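Local coordinates for protein nucleoporin NUP82 (Chaetomium thermophilum, PDB 5CWW) that probably serves as a structural part of the nuclear pore complex, helping to build the pore and possibly to dock transiently bound nuclear transport factors, at residues P9-E14 with A587-T592; P17-F22 with Q582-A587; A563-I568 with Y575-A580; G53-V58 with W66-Q71. One frame throughout, in Å; residues are numbered along the deposited sequence.

Interaction 1 of 4, residues P9-E14 with A587-T592; sequences PAWLNE and ALFFET
Pro9 and Ala587 bring the two backbones nearest, with 7.1 Å between Pro9 CA and Ala587 CA, and no hydrogen bond runs between the segments. Residues 10-12 form a short 3-10 turn in the N-terminal loop. Residues 587-589 lie in the last strand of the domain, 585-589. Leu12 N donates to Pro9 O at 3.1 Å, which closes the turn. Pro9 and Leu12 both point their CB toward the strand.

The methyl group of Ala587 receives both of them. Pro9 CD lies 3.8 Å from Ala587 CB. Leu12 CD1 lies 3.8 Å from the same Ala587 CB. This CD1 is anti to its own CA (chi2 177°), which extends the leucine to the methyl. Phe589 CE1 lies 4.1 Å from Pro9 CD, and the two side chains cross at about a right angle. Trp11 CZ2 comes within 4.3 Å of Phe589 CZ. Within the N-terminal segment, one face of the Trp11 indole carries Pro9 CG, 3.3 Å above the plane, and Leu12 CG, both offset toward the rim.

Outside the contact, Trp11 packs on Lys73 and Trp76 of helix 69-77, and the Phe589 ring stacks with Phe576. Ala587 also shares a backbone hydrogen bond with Phe7.

All the side-chain contacts here are apolar. Between the two segments the turn is therefore held to the strand by apolar packing alone, over a small area, while the backbone bond of nearby Phe7 supplies a directional link.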
loop_
_atom_site.group_PDB
_atom_site.type_symbol
_atom_site.label_atom_id
_atom_site.label_comp_id
_atom_site.label_asym_id
_atom_site.label_seq_id
_atom_site.Cartn_x
_atom_site.Cartn_y
_atom_site.Cartn_z
ATOM N N PRO B 9 -28.981 -0.285 -17.674
ATOM C CA PRO B 9 -30.348 0.129 -18.011
ATOM C C PRO B 9 -30.386 1.086 -19.198
ATOM O O PRO B 9 -29.345 1.602 -19.603
ATOM C CB PRO B 9 -30.834 0.816 -16.730
ATOM C CG PRO B 9 -29.595 1.252 -16.036
ATOM C CD PRO B 9 -28.565 0.211 -16.350
ATOM N N ALA B 10 -31.577 1.315 -19.741
ATOM C CA ALA B 10 -31.734 2.122 -20.947
ATOM C C ALA B 10 -31.259 3.558 -20.752
ATOM O O ALA B 10 -30.806 4.197 -21.700
ATOM C CB ALA B 10 -33.187 2.109 -21.393
ATOM N N TRP B 11 -31.363 4.065 -19.526
ATOM C CA TRP B 11 -31.022 5.460 -19.251
ATOM C C TRP B 11 -29.514 5.654 -19.066
ATOM O O TRP B 11 -29.065 6.737 -18.692
ATOM C CB TRP B 11 -31.784 5.974 -18.022
ATOM C CG TRP B 11 -31.643 5.138 -16.788
ATOM C CD1 TRP B 11 -32.410 4.066 -16.435
ATOM C CD2 TRP B 11 -30.691 5.314 -15.733
ATOM N NE1 TRP B 11 -31.989 3.559 -15.230
ATOM C CE2 TRP B 11 -30.935 4.308 -14.777
ATOM C CE3 TRP B 11 -29.652 6.222 -15.506
ATOM C CZ2 TRP B 11 -30.179 4.182 -13.614
ATOM C CZ3 TRP B 11 -28.901 6.097 -14.349
ATOM C CH2 TRP B 11 -29.169 5.085 -13.418
ATOM N N LEU B 12 -28.743 4.603 -19.334
ATOM C CA LEU B 12 -27.284 4.693 -19.352
ATOM C C LEU B 12 -26.731 4.231 -20.699
ATOM O O LEU B 12 -25.518 4.233 -20.910
ATOM C CB LEU B 12 -26.669 3.865 -18.219
ATOM C CG LEU B 12 -26.814 4.413 -16.796
ATOM C CD1 LEU B 12 -26.210 3.441 -15.792
ATOM C CD2 LEU B 12 -26.168 5.784 -16.655
ATOM N N ASN B 13 -27.625 3.839 -21.604
ATOM C CA ASN B 13 -27.234 3.436 -22.951
ATOM C C ASN B 13 -27.661 4.470 -23.983
ATOM O O ASN B 13 -28.663 5.159 -23.808
ATOM C CB ASN B 13 -27.841 2.076 -23.304
ATOM C CG ASN B 13 -27.377 0.969 -22.376
ATOM O OD1 ASN B 13 -28.183 0.176 -21.889
ATOM N ND2 ASN B 13 -26.073 0.907 -22.127
ATOM N N GLU B 14 -26.887 4.570 -25.058
ATOM C CA GLU B 14 -27.175 5.498 -26.146
ATOM C C GLU B 14 -28.592 5.267 -26.684
ATOM O O GLU B 14 -29.047 4.127 -26.744
ATOM C CB GLU B 14 -26.136 5.324 -27.260
ATOM C CG GLU B 14 -25.995 6.514 -28.197
ATOM C CD GLU B 14 -24.824 6.373 -29.154
ATOM O OE1 GLU B 14 -24.765 7.145 -30.134
ATOM O OE2 GLU B 14 -23.963 5.498 -28.924
ATOM N N ALA B 587 -23.837 -1.549 -15.327
ATOM C CA ALA B 587 -24.624 -1.273 -14.129
ATOM C C ALA B 587 -25.550 -2.443 -13.816
ATOM O O ALA B 587 -26.629 -2.564 -14.396
ATOM C CB ALA B 587 -25.421 0.007 -14.305
ATOM N N LEU B 588 -25.115 -3.297 -12.894
ATOM C CA LEU B 588 -25.855 -4.502 -12.535
ATOM C C LEU B 588 -26.488 -4.369 -11.152
ATOM O O LEU B 588 -25.794 -4.146 -10.157
ATOM C CB LEU B 588 -24.922 -5.712 -12.578
ATOM C CG LEU B 588 -24.174 -5.880 -13.905
ATOM C CD1 LEU B 588 -23.166 -7.012 -13.819
ATOM C CD2 LEU B 588 -25.148 -6.116 -15.053
ATOM N N PHE B 589 -27.809 -4.521 -11.103
ATOM C CA PHE B 589 -28.587 -4.260 -9.893
ATOM C C PHE B 589 -28.887 -5.532 -9.100
ATOM O O PHE B 589 -29.048 -6.610 -9.674
ATOM C CB PHE B 589 -29.900 -3.560 -10.263
ATOM C CG PHE B 589 -29.720 -2.143 -10.735
ATOM C CD1 PHE B 589 -29.086 -1.871 -11.937
ATOM C CD2 PHE B 589 -30.189 -1.082 -9.978
ATOM C CE1 PHE B 589 -28.917 -0.569 -12.371
ATOM C CE2 PHE B 589 -30.025 0.223 -10.407
ATOM C CZ PHE B 589 -29.388 0.479 -11.606
ATOM N N PHE B 590 -28.960 -5.386 -7.779
ATOM C CA PHE B 590 -29.233 -6.503 -6.875
ATOM C C PHE B 590 -30.473 -6.266 -6.025
ATOM O O PHE B 590 -31.024 -7.205 -5.451
ATOM C CB PHE B 590 -28.039 -6.754 -5.962
ATOM C CG PHE B 590 -26.781 -7.059 -6.699
ATOM C CD1 PHE B 590 -26.533 -8.334 -7.177
ATOM C CD2 PHE B 590 -25.846 -6.067 -6.923
ATOM C CE1 PHE B 590 -25.371 -8.613 -7.860
ATOM C CE2 PHE B 590 -24.687 -6.340 -7.603
ATOM C CZ PHE B 590 -24.445 -7.615 -8.074
ATOM N N GLU B 591 -30.902 -5.012 -5.935
ATOM C CA GLU B 591 -32.054 -4.664 -5.115
ATOM C C GLU B 591 -32.588 -3.285 -5.477
ATOM O O GLU B 591 -31.910 -2.274 -5.295
ATOM C CB GLU B 591 -31.677 -4.710 -3.632
ATOM C CG GLU B 591 -32.842 -4.536 -2.674
ATOM C CD GLU B 591 -32.410 -4.634 -1.223
ATOM O OE1 GLU B 591 -31.201 -4.468 -0.950
ATOM O OE2 GLU B 591 -33.271 -4.886 -0.355
ATOM N N THR B 592 -33.814 -3.263 -5.992
ATOM C CA THR B 592 -34.491 -2.024 -6.351
ATOM C C THR B 592 -35.537 -1.689 -5.291
ATOM O O THR B 592 -35.931 -2.561 -4.519
ATOM C CB THR B 592 -35.161 -2.127 -7.730
ATOM O OG1 THR B 592 -36.075 -3.231 -7.740
ATOM C CG2 THR B 592 -34.116 -2.331 -8.817
#

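Interaction 2 of 4, residues P17-F22 with Q582-A587; sequences PGHKLF and QTDPIA
The last strand of the final sheet, 585-589, starts at Pro585, and here His19 and Phe22 of the N-terminal loop pack against it. Residues 17-21 form a 3-10 turn, and Phe22 follows it. The backbones come nearest at Phe22 CA and Asp584 CA, 5.6 Å apart.

Phe22 carries most of the contact. Its CG is anti to the carbonyl carbon (chi1 -51°), which puts it 3.6 Å from Pro585 CB; one face of the ring lies against the proline. Pro585 CB sits 3.4 Å from the centroid of the Phe22 ring and only 2° off the ring normal. This is a CH-pi contact over the centre of the face. Pro585 CG lies farther toward one side, 3.9 Å from Phe22 CD1. An alanine in place of Phe22 would probably leave Pro585 CB without its aromatic cover and open a gap beside the start of the strand.

His19 meets the same proline with its rim: ND1 is 3.7 Å from Pro585 CD. That ND1 is hydrogen-bonded to Leu12 O, which probably helps to set the rotation of the imidazole. Asp584 OD1 lies in the ring plane at the edge, 3.7 Å from His19 CE1. The ring and carboxylate planes are 32° apart. His19 NE2 and Asp584 OD1 are 4.1 Å apart, too far for a direct bond, though the carboxylate may favour a protonated ring.

Ala580 of strand 576-580 also touches Phe22. The chain is the N-terminal part of a longer protein; here its first residues pack against its last sheet, consistent with the ring closure of a beta-propeller, as in WD-repeat domains.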
loop_
_atom_site.group_PDB
_atom_site.type_symbol
_atom_site.label_atom_id
_atom_site.label_comp_id
_atom_site.label_asym_id
_atom_site.label_seq_id
_atom_site.Cartn_x
_atom_site.Cartn_y
_atom_site.Cartn_z
ATOM N N PRO B 17 -28.785 10.505 -22.311
ATOM C CA PRO B 17 -27.744 11.462 -21.921
ATOM C C PRO B 17 -26.734 10.858 -20.949
ATOM O O PRO B 17 -25.579 11.281 -20.922
ATOM C CB PRO B 17 -28.535 12.592 -21.258
ATOM C CG PRO B 17 -29.771 11.941 -20.756
ATOM C CD PRO B 17 -30.101 10.870 -21.756
ATOM N N GLY B 18 -27.171 9.880 -20.163
ATOM C CA GLY B 18 -26.300 9.243 -19.193
ATOM C C GLY B 18 -25.148 8.498 -19.843
ATOM O O GLY B 18 -24.096 8.316 -19.231
ATOM N N HIS B 19 -25.342 8.072 -21.086
ATOM C CA HIS B 19 -24.327 7.303 -21.799
ATOM C C HIS B 19 -23.116 8.166 -22.148
ATOM O O HIS B 19 -22.033 7.646 -22.416
ATOM C CB HIS B 19 -24.911 6.688 -23.071
ATOM C CG HIS B 19 -23.961 5.784 -23.793
ATOM N ND1 HIS B 19 -23.545 4.576 -23.279
ATOM C CD2 HIS B 19 -23.339 5.918 -24.990
ATOM C CE1 HIS B 19 -22.710 4.002 -24.127
ATOM N NE2 HIS B 19 -22.568 4.795 -25.173
ATOM N N LYS B 20 -23.302 9.482 -22.139
ATOM C CA LYS B 20 -22.222 10.407 -22.466
ATOM C C LYS B 20 -21.078 10.300 -21.462
ATOM O O LYS B 20 -19.934 10.628 -21.777
ATOM C CB LYS B 20 -22.746 11.845 -22.505
ATOM C CG LYS B 20 -23.737 12.117 -23.627
ATOM C CD LYS B 20 -24.157 13.580 -23.652
ATOM C CE LYS B 20 -25.140 13.865 -24.780
ATOM N NZ LYS B 20 -24.546 13.626 -26.125
ATOM N N LEU B 21 -21.394 9.842 -20.256
ATOM C CA LEU B 21 -20.394 9.674 -19.207
ATOM C C LEU B 21 -19.345 8.624 -19.565
ATOM O O LEU B 21 -18.236 8.643 -19.031
ATOM C CB LEU B 21 -21.069 9.289 -17.888
ATOM C CG LEU B 21 -21.903 10.374 -17.207
ATOM C CD1 LEU B 21 -22.775 9.768 -16.123
ATOM C CD2 LEU B 21 -21.003 11.450 -16.623
ATOM N N PHE B 22 -19.700 7.716 -20.471
ATOM C CA PHE B 22 -18.868 6.552 -20.763
ATOM C C PHE B 22 -18.366 6.516 -22.204
ATOM O O PHE B 22 -17.265 6.034 -22.469
ATOM C CB PHE B 22 -19.657 5.275 -20.464
ATOM C CG PHE B 22 -20.275 5.256 -19.096
ATOM C CD1 PHE B 22 -21.546 5.766 -18.890
ATOM C CD2 PHE B 22 -19.580 4.740 -18.013
ATOM C CE1 PHE B 22 -22.119 5.755 -17.632
ATOM C CE2 PHE B 22 -20.147 4.725 -16.751
ATOM C CZ PHE B 22 -21.418 5.234 -16.561
ATOM N N GLN B 582 -14.077 0.533 -22.135
ATOM C CA GLN B 582 -13.484 1.726 -22.725
ATOM C C GLN B 582 -14.555 2.642 -23.311
ATOM O O GLN B 582 -14.328 3.841 -23.481
ATOM C CB GLN B 582 -12.478 1.346 -23.815
ATOM C CG GLN B 582 -11.307 0.505 -23.331
ATOM C CD GLN B 582 -10.306 1.305 -22.520
ATOM O OE1 GLN B 582 -10.599 1.741 -21.406
ATOM N NE2 GLN B 582 -9.118 1.503 -23.077
ATOM N N THR B 583 -15.722 2.074 -23.604
ATOM C CA THR B 583 -16.773 2.788 -24.326
ATOM C C THR B 583 -18.137 2.738 -23.637
ATOM O O THR B 583 -18.874 3.724 -23.648
ATOM C CB THR B 583 -16.937 2.224 -25.748
ATOM O OG1 THR B 583 -17.416 0.875 -25.677
ATOM C CG2 THR B 583 -15.610 2.251 -26.492
ATOM N N ASP B 584 -18.467 1.596 -23.040
ATOM C CA ASP B 584 -19.812 1.367 -22.515
ATOM C C ASP B 584 -19.831 1.166 -21.002
ATOM O O ASP B 584 -18.821 0.787 -20.410
ATOM C CB ASP B 584 -20.429 0.148 -23.196
ATOM C CG ASP B 584 -20.341 0.221 -24.705
ATOM O OD1 ASP B 584 -20.445 1.338 -25.251
ATOM O OD2 ASP B 584 -20.158 -0.837 -25.343
ATOM N N PRO B 585 -20.990 1.420 -20.370
ATOM C CA PRO B 585 -21.125 1.243 -18.922
ATOM C C PRO B 585 -21.534 -0.167 -18.529
ATOM O O PRO B 585 -21.975 -0.948 -19.373
ATOM C CB PRO B 585 -22.228 2.234 -18.559
ATOM C CG PRO B 585 -23.102 2.248 -19.759
ATOM C CD PRO B 585 -22.204 2.019 -20.955
ATOM N N ILE B 586 -21.380 -0.475 -17.247
ATOM C CA ILE B 586 -21.841 -1.734 -16.681
ATOM C C ILE B 586 -22.514 -1.426 -15.351
ATOM O O ILE B 586 -21.849 -1.073 -14.378
ATOM C CB ILE B 586 -20.683 -2.734 -16.476
ATOM C CG1 ILE B 586 -20.011 -3.047 -17.815
ATOM C CG2 ILE B 586 -21.192 -4.019 -15.825
ATOM C CD1 ILE B 586 -18.742 -3.869 -17.693
ATOM N N ALA B 587 -23.837 -1.549 -15.327
ATOM C CA ALA B 587 -24.624 -1.273 -14.129
ATOM C C ALA B 587 -25.550 -2.443 -13.816
ATOM O O ALA B 587 -26.629 -2.564 -14.396
ATOM C CB ALA B 587 -25.421 0.007 -14.305
#

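Interaction 3 of 4, residues A563-I568 with Y575-A580; sequences AAATSI and YFILSA
Ile568 and Phe576 lie side by side and point the same way from one face of a two-stranded antiparallel pairing. Phe576 CG sits between its backbone N and carbonyl carbon (chi1 64°), and the ring turns a face to the isoleucine. Ile568 CB is 4.2 Å from the centroid of the Phe576 ring, offset toward the rim, in a CH-pi contact. Ile568 CD1 approaches Phe576 CZ at 3.9 Å. The Phe576 ring also stacks with Phe589. An alanine in place of Phe576 would probably leave this flank of Ile568 without cover and deprive Phe589 of its stacking partner.

On the side of Ile577, Ala565 CB meets Ile577 CG2 at 3.6 Å. Tyr575 presents its edge, with CD1 3.5 Å from Ile568 O, while its OH bonds to Asp495.

Ile568 and Phe576 exchange two backbone hydrogen bonds, as do Thr566 and Leu578. Beyond the last bridge, Thr566 with Leu578, Ser579 OG donates to Ala563 O at 2.6 Å, on a lone pair in the carbonyl plane. Ala563 N bonds to Ala580 O at 3.0 Å.

Strands 566-570 and 576-580 form a beta hairpin, continued by 585-589 into an antiparallel sheet, consistent with a blade of a beta-propeller.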
loop_
_atom_site.group_PDB
_atom_site.type_symbol
_atom_site.label_atom_id
_atom_site.label_comp_id
_atom_site.label_asym_id
_atom_site.label_seq_id
_atom_site.Cartn_x
_atom_site.Cartn_y
_atom_site.Cartn_z
ATOM N N ALA B 563 -13.175 -0.650 -15.490
ATOM C CA ALA B 563 -13.035 0.255 -14.361
ATOM C C ALA B 563 -13.369 -0.500 -13.079
ATOM O O ALA B 563 -14.320 -1.283 -13.046
ATOM C CB ALA B 563 -13.938 1.462 -14.527
ATOM N N ALA B 564 -12.571 -0.280 -12.039
ATOM C CA ALA B 564 -12.787 -0.930 -10.752
ATOM C C ALA B 564 -14.229 -0.745 -10.303
ATOM O O ALA B 564 -14.760 0.366 -10.342
ATOM C CB ALA B 564 -11.833 -0.379 -9.710
ATOM N N ALA B 565 -14.854 -1.844 -9.891
ATOM C CA ALA B 565 -16.258 -1.843 -9.503
ATOM C C ALA B 565 -16.530 -0.813 -8.415
ATOM O O ALA B 565 -15.766 -0.690 -7.461
ATOM C CB ALA B 565 -16.674 -3.228 -9.033
ATOM N N THR B 566 -17.621 -0.073 -8.573
ATOM C CA THR B 566 -18.031 0.929 -7.598
ATOM C C THR B 566 -19.407 0.572 -7.052
ATOM O O THR B 566 -20.398 0.589 -7.783
ATOM C CB THR B 566 -18.069 2.337 -8.218
ATOM O OG1 THR B 566 -16.807 2.623 -8.837
ATOM C CG2 THR B 566 -18.363 3.384 -7.156
ATOM N N SER B 567 -19.459 0.236 -5.768
ATOM C CA SER B 567 -20.706 -0.171 -5.134
ATOM C C SER B 567 -21.520 1.041 -4.698
ATOM O O SER B 567 -20.992 1.972 -4.088
ATOM C CB SER B 567 -20.427 -1.077 -3.932
ATOM O OG SER B 567 -21.633 -1.617 -3.419
ATOM N N ILE B 568 -22.810 1.016 -5.018
ATOM C CA ILE B 568 -23.724 2.103 -4.676
ATOM C C ILE B 568 -25.008 1.550 -4.073
ATOM O O ILE B 568 -25.606 0.622 -4.616
ATOM C CB ILE B 568 -24.070 2.961 -5.909
ATOM C CG1 ILE B 568 -22.790 3.278 -6.688
ATOM C CG2 ILE B 568 -24.812 4.225 -5.475
ATOM C CD1 ILE B 568 -22.928 4.345 -7.767
ATOM N N TYR B 575 -29.629 -0.659 -5.097
ATOM C CA TYR B 575 -28.359 -1.266 -4.720
ATOM C C TYR B 575 -27.758 -1.981 -5.923
ATOM O O TYR B 575 -28.330 -2.948 -6.427
ATOM C CB TYR B 575 -28.578 -2.228 -3.550
ATOM C CG TYR B 575 -27.383 -3.066 -3.149
ATOM C CD1 TYR B 575 -26.111 -2.515 -3.048
ATOM C CD2 TYR B 575 -27.543 -4.409 -2.835
ATOM C CE1 TYR B 575 -25.026 -3.291 -2.667
ATOM C CE2 TYR B 575 -26.470 -5.188 -2.453
ATOM C CZ TYR B 575 -25.215 -4.628 -2.369
ATOM O OH TYR B 575 -24.155 -5.417 -1.986
ATOM N N PHE B 576 -26.607 -1.501 -6.386
ATOM C CA PHE B 576 -26.013 -2.016 -7.614
ATOM C C PHE B 576 -24.514 -1.755 -7.703
ATOM O O PHE B 576 -23.947 -1.014 -6.899
ATOM C CB PHE B 576 -26.712 -1.399 -8.829
ATOM C CG PHE B 576 -26.545 0.092 -8.939
ATOM C CD1 PHE B 576 -27.265 0.946 -8.120
ATOM C CD2 PHE B 576 -25.678 0.639 -9.871
ATOM C CE1 PHE B 576 -27.116 2.317 -8.223
ATOM C CE2 PHE B 576 -25.525 2.009 -9.978
ATOM C CZ PHE B 576 -26.246 2.849 -9.154
ATOM N N ILE B 577 -23.886 -2.388 -8.689
ATOM C CA ILE B 577 -22.477 -2.182 -8.989
ATOM C C ILE B 577 -22.339 -1.362 -10.254
ATOM O O ILE B 577 -23.122 -1.519 -11.187
ATOM C CB ILE B 577 -21.737 -3.509 -9.180
ATOM C CG1 ILE B 577 -21.844 -4.357 -7.923
ATOM C CG2 ILE B 577 -20.269 -3.278 -9.517
ATOM C CD1 ILE B 577 -21.666 -5.796 -8.216
ATOM N N LEU B 578 -21.330 -0.500 -10.281
ATOM C CA LEU B 578 -21.035 0.303 -11.456
ATOM C C LEU B 578 -19.614 0.021 -11.935
ATOM O O LEU B 578 -18.661 0.095 -11.159
ATOM C CB LEU B 578 -21.217 1.789 -11.149
ATOM C CG LEU B 578 -21.017 2.744 -12.327
ATOM C CD1 LEU B 578 -22.064 2.503 -13.408
ATOM C CD2 LEU B 578 -21.058 4.185 -11.847
ATOM N N SER B 579 -19.485 -0.325 -13.210
ATOM C CA SER B 579 -18.181 -0.449 -13.849
ATOM C C SER B 579 -18.289 0.114 -15.258
ATOM O O SER B 579 -19.290 0.745 -15.597
ATOM C CB SER B 579 -17.713 -1.906 -13.874
ATOM O OG SER B 579 -16.398 -2.015 -14.397
ATOM N N ALA B 580 -17.274 -0.113 -16.082
ATOM C CA ALA B 580 -17.296 0.404 -17.443
ATOM C C ALA B 580 -16.193 -0.188 -18.301
ATOM O O ALA B 580 -15.103 -0.487 -17.814
ATOM C CB ALA B 580 -17.179 1.927 -17.434
#

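Interaction 4 of 4, residues G53-V58 with W66-Q71; sequences GTEIFV and WGDLAQ
Trp66 lies alongside Phe57, both pointing the same way from a non-hydrogen-bonded antiparallel pair. Their planes are 5° apart. The centroids of the Phe57 ring and the five-membered ring of Trp66 are 4.4 Å apart, so this is an offset stack with little overlap. Trp66 NE1 donates to Glu55 OE1 at 3.1 Å, from above the carboxylate plane (69° out of it). The same OE1 has a salt bridge to Arg52, and Glu55 OE2 bonds to Ser145. Three partners thus fix the rotation of this buried carboxylate.

Gly67 pairs with Ile56 through two backbone bonds, one of them Ile56 N to Gly67 O at 2.9 Å.

Asp68 is the N-cap of the helix that follows. Its OD1 accepts from Ala70 N at 2.8 Å, nearly in line with the C-O bond, and from Thr54 OG1 at 2.9 Å, above the carboxylate plane. The helix start is thereby tied to Thr54, just before strand 55-60.

Leu69 N donates to Thr54 O at 3.0 Å. Its CD2 packs on Ile56 CD1 at 3.8 Å, the two side chains crossing at about a right angle.

Strands 55-60 and 63-68 are the middle pair of their sheet, between 49-52 and 106-110. Ile56 and Leu69 face Leu578 and Phe576 of strand 576-580, and Trp66 packs on Pro143 and Leu148. Helix 69-77 leads on from the capped end.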
loop_
_atom_site.group_PDB
_atom_site.type_symbol
_atom_site.label_atom_id
_atom_site.label_comp_id
_atom_site.label_asym_id
_atom_site.label_seq_id
_atom_site.Cartn_x
_atom_site.Cartn_y
_atom_site.Cartn_z
ATOM N N GLY B 53 -22.573 9.924 -2.957
ATOM C CA GLY B 53 -24.012 9.767 -3.067
ATOM C C GLY B 53 -24.364 9.155 -4.412
ATOM O O GLY B 53 -23.853 8.092 -4.767
ATOM N N THR B 54 -25.216 9.839 -5.169
ATOM C CA THR B 54 -25.624 9.370 -6.491
ATOM C C THR B 54 -24.791 9.998 -7.612
ATOM O O THR B 54 -25.001 9.697 -8.788
ATOM C CB THR B 54 -27.111 9.665 -6.752
ATOM O OG1 THR B 54 -27.362 11.069 -6.606
ATOM C CG2 THR B 54 -27.982 8.892 -5.777
ATOM N N GLU B 55 -23.852 10.867 -7.247
ATOM C CA GLU B 55 -22.945 11.462 -8.224
ATOM C C GLU B 55 -21.774 10.527 -8.502
ATOM O O GLU B 55 -21.306 9.826 -7.603
ATOM C CB GLU B 55 -22.412 12.810 -7.732
ATOM C CG GLU B 55 -23.471 13.883 -7.531
ATOM C CD GLU B 55 -22.871 15.217 -7.118
ATOM O OE1 GLU B 55 -21.626 15.322 -7.059
ATOM O OE2 GLU B 55 -23.642 16.163 -6.853
ATOM N N ILE B 56 -21.302 10.523 -9.747
ATOM C CA ILE B 56 -20.121 9.750 -10.107
ATOM C C ILE B 56 -19.166 10.580 -10.962
ATOM O O ILE B 56 -19.579 11.511 -11.653
ATOM C CB ILE B 56 -20.488 8.453 -10.870
ATOM C CG1 ILE B 56 -21.194 8.769 -12.194
ATOM C CG2 ILE B 56 -21.359 7.563 -9.998
ATOM C CD1 ILE B 56 -21.353 7.563 -13.099
ATOM N N PHE B 57 -17.889 10.223 -10.898
ATOM C CA PHE B 57 -16.843 10.885 -11.666
ATOM C C PHE B 57 -16.124 9.835 -12.498
ATOM O O PHE B 57 -15.556 8.890 -11.955
ATOM C CB PHE B 57 -15.866 11.612 -10.741
ATOM C CG PHE B 57 -16.514 12.656 -9.878
ATOM C CD1 PHE B 57 -17.188 12.299 -8.721
ATOM C CD2 PHE B 57 -16.452 13.995 -10.224
ATOM C CE1 PHE B 57 -17.787 13.258 -7.927
ATOM C CE2 PHE B 57 -17.048 14.959 -9.434
ATOM C CZ PHE B 57 -17.716 14.590 -8.283
ATOM N N VAL B 58 -16.160 10.004 -13.817
ATOM C CA VAL B 58 -15.647 8.998 -14.739
ATOM C C VAL B 58 -14.478 9.531 -15.552
ATOM O O VAL B 58 -14.648 10.395 -16.414
ATOM C CB VAL B 58 -16.750 8.519 -15.704
ATOM C CG1 VAL B 58 -16.242 7.378 -16.581
ATOM C CG2 VAL B 58 -17.987 8.088 -14.924
ATOM N N TRP B 66 -18.505 14.236 -15.197
ATOM C CA TRP B 66 -19.262 14.352 -13.958
ATOM C C TRP B 66 -20.762 14.252 -14.218
ATOM O O TRP B 66 -21.280 14.895 -15.130
ATOM C CB TRP B 66 -18.923 15.685 -13.289
ATOM C CG TRP B 66 -19.608 15.936 -11.989
ATOM C CD1 TRP B 66 -19.994 15.009 -11.066
ATOM C CD2 TRP B 66 -19.985 17.212 -11.461
ATOM N NE1 TRP B 66 -20.589 15.630 -9.994
ATOM C CE2 TRP B 66 -20.597 16.983 -10.214
ATOM C CE3 TRP B 66 -19.866 18.527 -11.925
ATOM C CZ2 TRP B 66 -21.089 18.018 -9.424
ATOM C CZ3 TRP B 66 -20.355 19.553 -11.140
ATOM C CH2 TRP B 66 -20.959 19.294 -9.903
ATOM N N GLY B 67 -21.461 13.450 -13.419
ATOM C CA GLY B 67 -22.895 13.300 -13.585
ATOM C C GLY B 67 -23.622 12.723 -12.383
ATOM O O GLY B 67 -23.061 11.939 -11.617
ATOM N N ASP B 68 -24.882 13.124 -12.226
ATOM C CA ASP B 68 -25.754 12.597 -11.181
ATOM C C ASP B 68 -26.671 11.534 -11.781
ATOM O O ASP B 68 -27.456 11.820 -12.685
ATOM C CB ASP B 68 -26.577 13.723 -10.546
ATOM C CG ASP B 68 -27.304 13.286 -9.284
ATOM O OD1 ASP B 68 -27.894 12.184 -9.273
ATOM O OD2 ASP B 68 -27.285 14.049 -8.296
ATOM N N LEU B 69 -26.570 10.311 -11.271
ATOM C CA LEU B 69 -27.338 9.190 -11.804
ATOM C C LEU B 69 -28.839 9.368 -11.602
ATOM O O LEU B 69 -29.637 8.868 -12.393
ATOM C CB LEU B 69 -26.885 7.880 -11.159
ATOM C CG LEU B 69 -25.427 7.477 -11.392
ATOM C CD1 LEU B 69 -25.125 6.170 -10.672
ATOM C CD2 LEU B 69 -25.114 7.356 -12.877
ATOM N N ALA B 70 -29.219 10.077 -10.543
ATOM C CA ALA B 70 -30.629 10.316 -10.254
ATOM C C ALA B 70 -31.265 11.176 -11.341
ATOM O O ALA B 70 -32.308 10.825 -11.892
ATOM C CB ALA B 70 -30.790 10.978 -8.894
ATOM N N GLN B 71 -30.627 12.301 -11.645
ATOM C CA GLN B 71 -31.146 13.233 -12.640
ATOM C C GLN B 71 -31.112 12.622 -14.040
ATOM O O GLN B 71 -32.055 12.778 -14.813
ATOM C CB GLN B 71 -30.351 14.541 -12.613
ATOM C CG GLN B 71 -30.300 15.206 -11.242
ATOM C CD GLN B 71 -29.477 16.483 -11.233
ATOM O OE1 GLN B 71 -29.278 17.116 -12.270
ATOM N NE2 GLN B 71 -28.991 16.866 -10.057
#

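Overall arrangement
From the N terminus, residues 9-14 of interaction 1 and then 17-22 of interaction 2 meet strand 585-589 or the residues just before it, near the end of the chain. Both therefore close loops of more than 550 residues, interaction 2 nested inside interaction 1, and they share Ala587. Within both loops lie two short hairpins in series: interaction 4 in the first sheet, then interaction 3 in the last. None cross. Interactions 3 and 4 pack on each other between these sheets, and Leu12 and Leu21 join from the N-terminal loop. First and last sheets are thus drawn together, consistent with the closure of a beta-propeller ring.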